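Local coordinates for putative periplasmic or exported protein (Salmonella enterica subsp. enterica serovar Typhimurium, PDB 4GQZ) that binds copper in the periplasm, probably as part of copper resistance, and forms a V-shaped dimer, at the interface of chains A and B. Coordinates in Å, arbitrary orientation; residue numbers count along the deposited sequence, not the author numbering. Chains: chain A/B, Putative periplasmic or exported protein.

Contact 1 and contact 2 are two patches of one two-fold symmetric interface, the centres of their C-alpha atoms about 18 Å apart. In each, chain A brings the start of a helix to chain B: helix 5-12 at contact 1, helix 20-28 at contact 2. Chain B answers at contact 1 with B:Gln54 and the first residues of strand 55-59, and at contact 2 with the loop 60-62 that follows it, joined by B:Thr45 and B:Arg126. The strand thus links the patches, and in each a backbone carbonyl of chain B accepts from chain A. Symmetry repeats both contacts with the chains exchanged across the V-shaped dimer.

Contact 1: the interface of chains A and B. Residues chain A 3-4, 6-7; chain B 54-56.
A:Ser4 reaches chain B with its hydroxyl and its backbone N-H together, and both land on the carbonyl oxygen of B:Ile55. The hydroxyl OG donates the shorter bond, 2.7 Å to B:Ile55 O, from a position tilted 31° out of the carbonyl plane. The amide A:Ser4 N comes to the same face of that carbonyl, but its bond to B:Ile55 O is longer at 3.3 Å and bent, with 136° at the hydrogen. One oxygen is thus gripped by two donors of a single residue.

The A:Ser4 side chain also packs on B:Tyr56. Its CB lies 3.4 Å from CD1 of the tyrosine, meeting the CD1-CE1 side of the ring at a slant instead of sitting over its centre. B:Gln54 lies alongside, its CG 3.7 Å from A:Ser4 CB; with CG anti to the backbone N and the chain extended beyond it, the amide end passes along the serine backbone. A:Glu6 OE1 barely touches the backbone of B:Tyr56.

What positions the serine is the helix that follows it. A:Ser7 N donates to A:Ser4 OG at 3.0 Å, a fairly straight bond that makes A:Ser4 the N-cap of the helix. Having chi1 at 53°, between the backbone N and the carbonyl carbon, OG can take this amide while its own hydrogen points to chain B. The bonds around A:Ser7 OG are weak and add little. The nearby helix start may polarise the capping hydroxyl and make it a better donor.

In the fold, A:Ser4 caps helix 5-12 close to the amino terminus of chain A, and B:Ile55 and B:Tyr56 open strand 55-59 of chain B.

Contact 2: the interface of chains A and B. Residues chain A 17-21; chain B 45, 60-62, 126.
A:Glu21 and B:Asp62 meet across the dimer interface of this CueP-family protein with their side chains crossing at about a right angle and their carboxylates stacked, the planes 20° apart. A:Glu21 OE2 stands 3.1 Å from B:Asp62 OD1. Both oxygens would only accept if ionised, so the pair may be strained unless one carboxylate carries a proton, which the coordinates do not show. A:Glu21 gets there by bending at chi2 (90°). Water 1 links its other oxygen, OE1, to B:Asp62 N, and water 3 joins B:Asp62 OD1 to the hydroxyl A:Thr19 OG1.

A:Thr19 faces B:Arg126 tip to tip, its methyl CG2 3.8 Å from B:Arg126 NE. The guanidinium is held in chain B: NE and NH2 both donate to B:Gly61 O, which lies in the guanidinium plane at its edge, 3.1 Å from NE. The paired bonds fix the rotation of the guanidinium and probably help to hold the loop after strand 55-59.

On this loop B:Leu60 O takes the first-turn amide of helix 20-28, A:Val20 N, at 2.7 Å, an almost straight bond with 162° at the hydrogen. A:Thr19, just before the helix, packs against the same loop, its CB 3.3 Å from B:Leu60 O. Farther along, B:Thr45 turns its methyl CG2 to A:Gly17 O at 3.5 Å, while water 2 bridges the carbonyl oxygens A:Lys18 O and B:Thr45 O.

Contact 1: the interface of chains A and B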
ATOM      1  N   ALA A   3      -5.942  13.130 -18.047  1.00 36.39           N
ATOM      2  CA  ALA A   3      -6.189  13.052 -16.604  1.00 32.83           C
ATOM      3  C   ALA A   3      -7.638  12.699 -16.352  1.00 32.12           C
ATOM      4  O   ALA A   3      -8.530  13.291 -16.955  1.00 34.36           O
ATOM      5  CB  ALA A   3      -5.856  14.359 -15.926  1.00 32.20           C
ATOM      6  N   SER A   4      -7.870  11.736 -15.465  1.00 31.00           N
ATOM      7  CA  SER A   4      -9.223  11.297 -15.144  1.00 27.58           C
ATOM      8  C   SER A   4      -9.842  12.194 -14.086  1.00 26.90           C
ATOM      9  O   SER A   4      -9.148  13.020 -13.479  1.00 26.84           O
ATOM     10  CB  SER A   4      -9.203   9.866 -14.622  1.00 26.32           C
ATOM     11  OG  SER A   4      -8.286   9.726 -13.555  1.00 25.06           O
ATOM     12  N   GLU A   6     -10.718  11.016 -11.346  1.00 22.25           N
ATOM     13  CA  GLU A   6     -10.043  10.499 -10.151  1.00 22.51           C
ATOM     14  C   GLU A   6      -8.668  11.132  -9.910  1.00 21.93           C
ATOM     15  O   GLU A   6      -8.365  11.549  -8.794  1.00 22.63           O
ATOM     16  CB  GLU A   6      -9.912   8.971 -10.226  1.00 20.60           C
ATOM     17  CG  GLU A   6      -9.239   8.346  -9.008  1.00 20.20           C
ATOM     18  CD  GLU A   6      -7.789   7.957  -9.243  1.00 23.08           C
ATOM     19  OE1 GLU A   6      -7.346   7.874 -10.412  1.00 19.59           O
ATOM     20  OE2 GLU A   6      -7.095   7.709  -8.239  1.00 21.60           O
ATOM     21  N   SER A   7      -7.833  11.197 -10.942  1.00 24.51           N
ATOM     22  CA  SER A   7      -6.462  11.692 -10.739  1.00 25.35           C
ATOM     23  C   SER A   7      -6.511  13.175 -10.384  1.00 25.65           C
ATOM     24  O   SER A   7      -5.824  13.639  -9.459  1.00 24.83           O
ATOM     25  CB  SER A   7      -5.563  11.415 -11.957  1.00 25.91           C
ATOM     26  OG  SER A   7      -5.931  12.204 -13.082  1.00 30.49           O
TER
ATOM     27  N   GLN B  54      -7.122   8.557 -21.233  1.00 35.81           N
ATOM     28  CA  GLN B  54      -7.425   8.876 -19.834  1.00 33.51           C
ATOM     29  C   GLN B  54      -6.624   8.045 -18.826  1.00 29.70           C
ATOM     30  O   GLN B  54      -6.537   6.826 -18.953  1.00 27.19           O
ATOM     31  CB  GLN B  54      -8.918   8.658 -19.606  1.00 32.33           C
ATOM     32  CG  GLN B  54      -9.428   9.112 -18.271  1.00 32.16           C
ATOM     33  CD  GLN B  54     -10.894   9.502 -18.316  1.00 34.66           C
ATOM     34  OE1 GLN B  54     -11.781   8.671 -18.092  1.00 36.89           O
ATOM     35  NE2 GLN B  54     -11.158  10.775 -18.606  1.00 34.85           N
ATOM     36  N   ILE B  55      -6.080   8.706 -17.809  1.00 29.29           N
ATOM     37  CA  ILE B  55      -5.144   8.068 -16.893  1.00 26.49           C
ATOM     38  C   ILE B  55      -5.651   8.035 -15.464  1.00 23.73           C
ATOM     39  O   ILE B  55      -6.117   9.046 -14.939  1.00 26.41           O
ATOM     40  CB  ILE B  55      -3.796   8.813 -16.901  1.00 30.08           C
ATOM     41  CG1 ILE B  55      -3.320   9.007 -18.341  1.00 32.72           C
ATOM     42  CG2 ILE B  55      -2.755   8.062 -16.071  1.00 26.54           C
ATOM     43  CD1 ILE B  55      -2.731  10.394 -18.613  1.00 35.00           C
ATOM     44  N   TYR B  56      -5.534   6.873 -14.827  1.00 22.87           N
ATOM     45  CA  TYR B  56      -5.938   6.714 -13.437  1.00 21.40           C
ATOM     46  C   TYR B  56      -4.680   6.528 -12.632  1.00 21.58           C
ATOM     47  O   TYR B  56      -3.723   5.936 -13.133  1.00 20.71           O
ATOM     48  CB  TYR B  56      -6.842   5.490 -13.281  1.00 20.48           C
ATOM     49  CG  TYR B  56      -7.978   5.469 -14.290  1.00 20.80           C
ATOM     50  CD1 TYR B  56      -8.909   6.492 -14.332  1.00 20.82           C
ATOM     51  CD2 TYR B  56      -8.106   4.421 -15.201  1.00 20.96           C
ATOM     52  CE1 TYR B  56      -9.952   6.485 -15.272  1.00 21.59           C
ATOM     53  CE2 TYR B  56      -9.137   4.399 -16.136  1.00 23.38           C
ATOM     54  CZ  TYR B  56     -10.052   5.437 -16.160  1.00 23.74           C
ATOM     55  OH  TYR B  56     -11.060   5.408 -17.090  1.00 25.84           O
TER

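Contact 2: the interface of chains A and B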
ATOM      1  N   GLY A  17       1.026  12.048  -4.948  1.00 29.67           N
ATOM      2  CA  GLY A  17       2.367  11.695  -4.501  1.00 27.49           C
ATOM      3  C   GLY A  17       2.490  11.189  -3.071  1.00 26.65           C
ATOM      4  O   GLY A  17       3.595  10.911  -2.598  1.00 26.97           O
ATOM      5  N   LYS A  18       1.363  11.098  -2.369  1.00 25.20           N
ATOM      6  CA  LYS A  18       1.326  10.497  -1.043  1.00 23.72           C
ATOM      7  C   LYS A  18       1.097   8.999  -1.174  1.00 21.77           C
ATOM      8  O   LYS A  18       0.451   8.547  -2.120  1.00 21.89           O
ATOM      9  CB  LYS A  18       0.187  11.097  -0.207  1.00 23.74           C
ATOM     10  CG  LYS A  18       0.412  12.525   0.300  1.00 25.33           C
ATOM     11  CD  LYS A  18      -0.653  12.885   1.344  1.00 26.99           C
ATOM     12  CE  LYS A  18      -0.581  14.358   1.781  1.00 32.14           C
ATOM     13  NZ  LYS A  18       0.553  14.637   2.704  1.00 35.89           N
ATOM     14  N   THR A  19       1.601   8.216  -0.225  1.00 21.37           N
ATOM     15  CA  THR A  19       1.303   6.792  -0.234  1.00 19.51           C
ATOM     16  C   THR A  19      -0.114   6.653   0.272  1.00 19.84           C
ATOM     17  O   THR A  19      -0.647   7.590   0.876  1.00 18.43           O
ATOM     18  CB  THR A  19       2.224   6.022   0.687  1.00 18.07           C
ATOM     19  OG1 THR A  19       2.016   6.470   2.027  1.00 20.49           O
ATOM     20  CG2 THR A  19       3.684   6.260   0.311  1.00 22.33           C
ATOM     21  N   VAL A  20      -0.737   5.499   0.046  1.00 18.13           N
ATOM     22  CA  VAL A  20      -2.115   5.321   0.504  1.00 19.17           C
ATOM     23  C   VAL A  20      -2.254   5.432   2.030  1.00 18.45           C
ATOM     24  O   VAL A  20      -3.285   5.900   2.522  1.00 19.39           O
ATOM     25  CB  VAL A  20      -2.768   4.022  -0.085  1.00 19.62           C
ATOM     26  CG1 VAL A  20      -2.185   2.785   0.560  1.00 18.72           C
ATOM     27  CG2 VAL A  20      -4.300   4.049   0.083  1.00 19.18           C
ATOM     28  N   GLU A  21      -1.224   5.052   2.784  1.00 19.54           N
ATOM     29  CA  GLU A  21      -1.258   5.223   4.248  1.00 19.98           C
ATOM     30  C   GLU A  21      -1.236   6.698   4.655  1.00 18.25           C
ATOM     31  O   GLU A  21      -1.941   7.098   5.574  1.00 18.67           O
ATOM     32  CB  GLU A  21      -0.091   4.506   4.948  1.00 20.42           C
ATOM     33  CG  GLU A  21      -0.245   2.974   5.118  1.00 21.43           C
ATOM     34  CD  GLU A  21       0.307   2.157   3.950  1.00 25.11           C
ATOM     35  OE1 GLU A  21       0.307   0.902   4.065  1.00 26.73           O
ATOM     36  OE2 GLU A  21       0.750   2.748   2.924  1.00 24.10           O
TER
ATOM     37  N   THR B  45       5.806   6.441  -6.248  1.00 18.61           N
ATOM     38  CA  THR B  45       4.647   6.669  -5.396  1.00 20.70           C
ATOM     39  C   THR B  45       3.308   6.308  -6.014  1.00 21.38           C
ATOM     40  O   THR B  45       2.323   6.242  -5.290  1.00 18.64           O
ATOM     41  CB  THR B  45       4.576   8.132  -4.856  1.00 21.43           C
ATOM     42  OG1 THR B  45       4.630   9.055  -5.951  1.00 22.86           O
ATOM     43  CG2 THR B  45       5.743   8.407  -3.901  1.00 23.29           C
ATOM     44  N   LEU B  60       0.778   4.030  -4.165  1.00 18.19           N
ATOM     45  CA  LEU B  60       1.422   2.863  -3.578  1.00 19.71           C
ATOM     46  C   LEU B  60       1.354   2.903  -2.059  1.00 18.99           C
ATOM     47  O   LEU B  60       0.870   3.871  -1.459  1.00 19.24           O
ATOM     48  CB  LEU B  60       2.882   2.756  -4.049  1.00 18.51           C
ATOM     49  CG  LEU B  60       3.188   1.985  -5.340  1.00 21.42           C
ATOM     50  CD1 LEU B  60       2.046   1.995  -6.349  1.00 20.99           C
ATOM     51  CD2 LEU B  60       4.483   2.474  -6.004  1.00 21.23           C
ATOM     52  N   GLY B  61       1.839   1.838  -1.432  1.00 19.68           N
ATOM     53  CA  GLY B  61       1.833   1.734   0.011  1.00 18.72           C
ATOM     54  C   GLY B  61       3.197   1.997   0.616  1.00 19.46           C
ATOM     55  O   GLY B  61       3.978   2.769   0.064  1.00 19.08           O
ATOM     56  N   ASP B  62       3.467   1.359   1.755  1.00 20.31           N
ATOM     57  CA  ASP B  62       4.678   1.605   2.551  1.00 23.38           C
ATOM     58  C   ASP B  62       5.957   1.156   1.845  1.00 20.23           C
ATOM     59  O   ASP B  62       7.062   1.586   2.202  1.00 20.79           O
ATOM     60  CB  ASP B  62       4.603   0.838   3.875  1.00 23.58           C
ATOM     61  CG  ASP B  62       3.654   1.459   4.876  1.00 27.32           C
ATOM     62  OD1 ASP B  62       3.278   2.646   4.716  1.00 27.86           O
ATOM     63  OD2 ASP B  62       3.309   0.749   5.852  1.00 30.75           O
ATOM     64  N   ARG B 126      11.217   2.062   2.054  1.00 18.44           N
ATOM     65  CA  ARG B 126      11.444   3.353   1.410  1.00 19.04           C
ATOM     66  C   ARG B 126      12.621   4.094   2.038  1.00 20.77           C
ATOM     67  O   ARG B 126      12.985   3.831   3.181  1.00 19.19           O
ATOM     68  CB  ARG B 126      10.173   4.211   1.497  1.00 18.89           C
ATOM     69  CG  ARG B 126       9.039   3.671   0.648  1.00 17.41           C
ATOM     70  CD  ARG B 126       7.784   4.537   0.729  1.00 18.68           C
ATOM     71  NE  ARG B 126       6.756   4.058  -0.195  1.00 17.74           N
ATOM     72  CZ  ARG B 126       6.767   4.266  -1.508  1.00 18.29           C
ATOM     73  NH1 ARG B 126       7.759   4.936  -2.085  1.00 18.44           N
ATOM     74  NH2 ARG B 126       5.778   3.805  -2.257  1.00 20.04           N
TER
HETATM   75  O   HOH W   1       1.889  -1.334   2.252  1.00 17.73           O
HETATM   76  O   HOH W   2       0.688   8.881  -4.875  1.00 23.98           O
HETATM   77  O   HOH W   3       3.669   5.351   3.861  1.00 28.01           O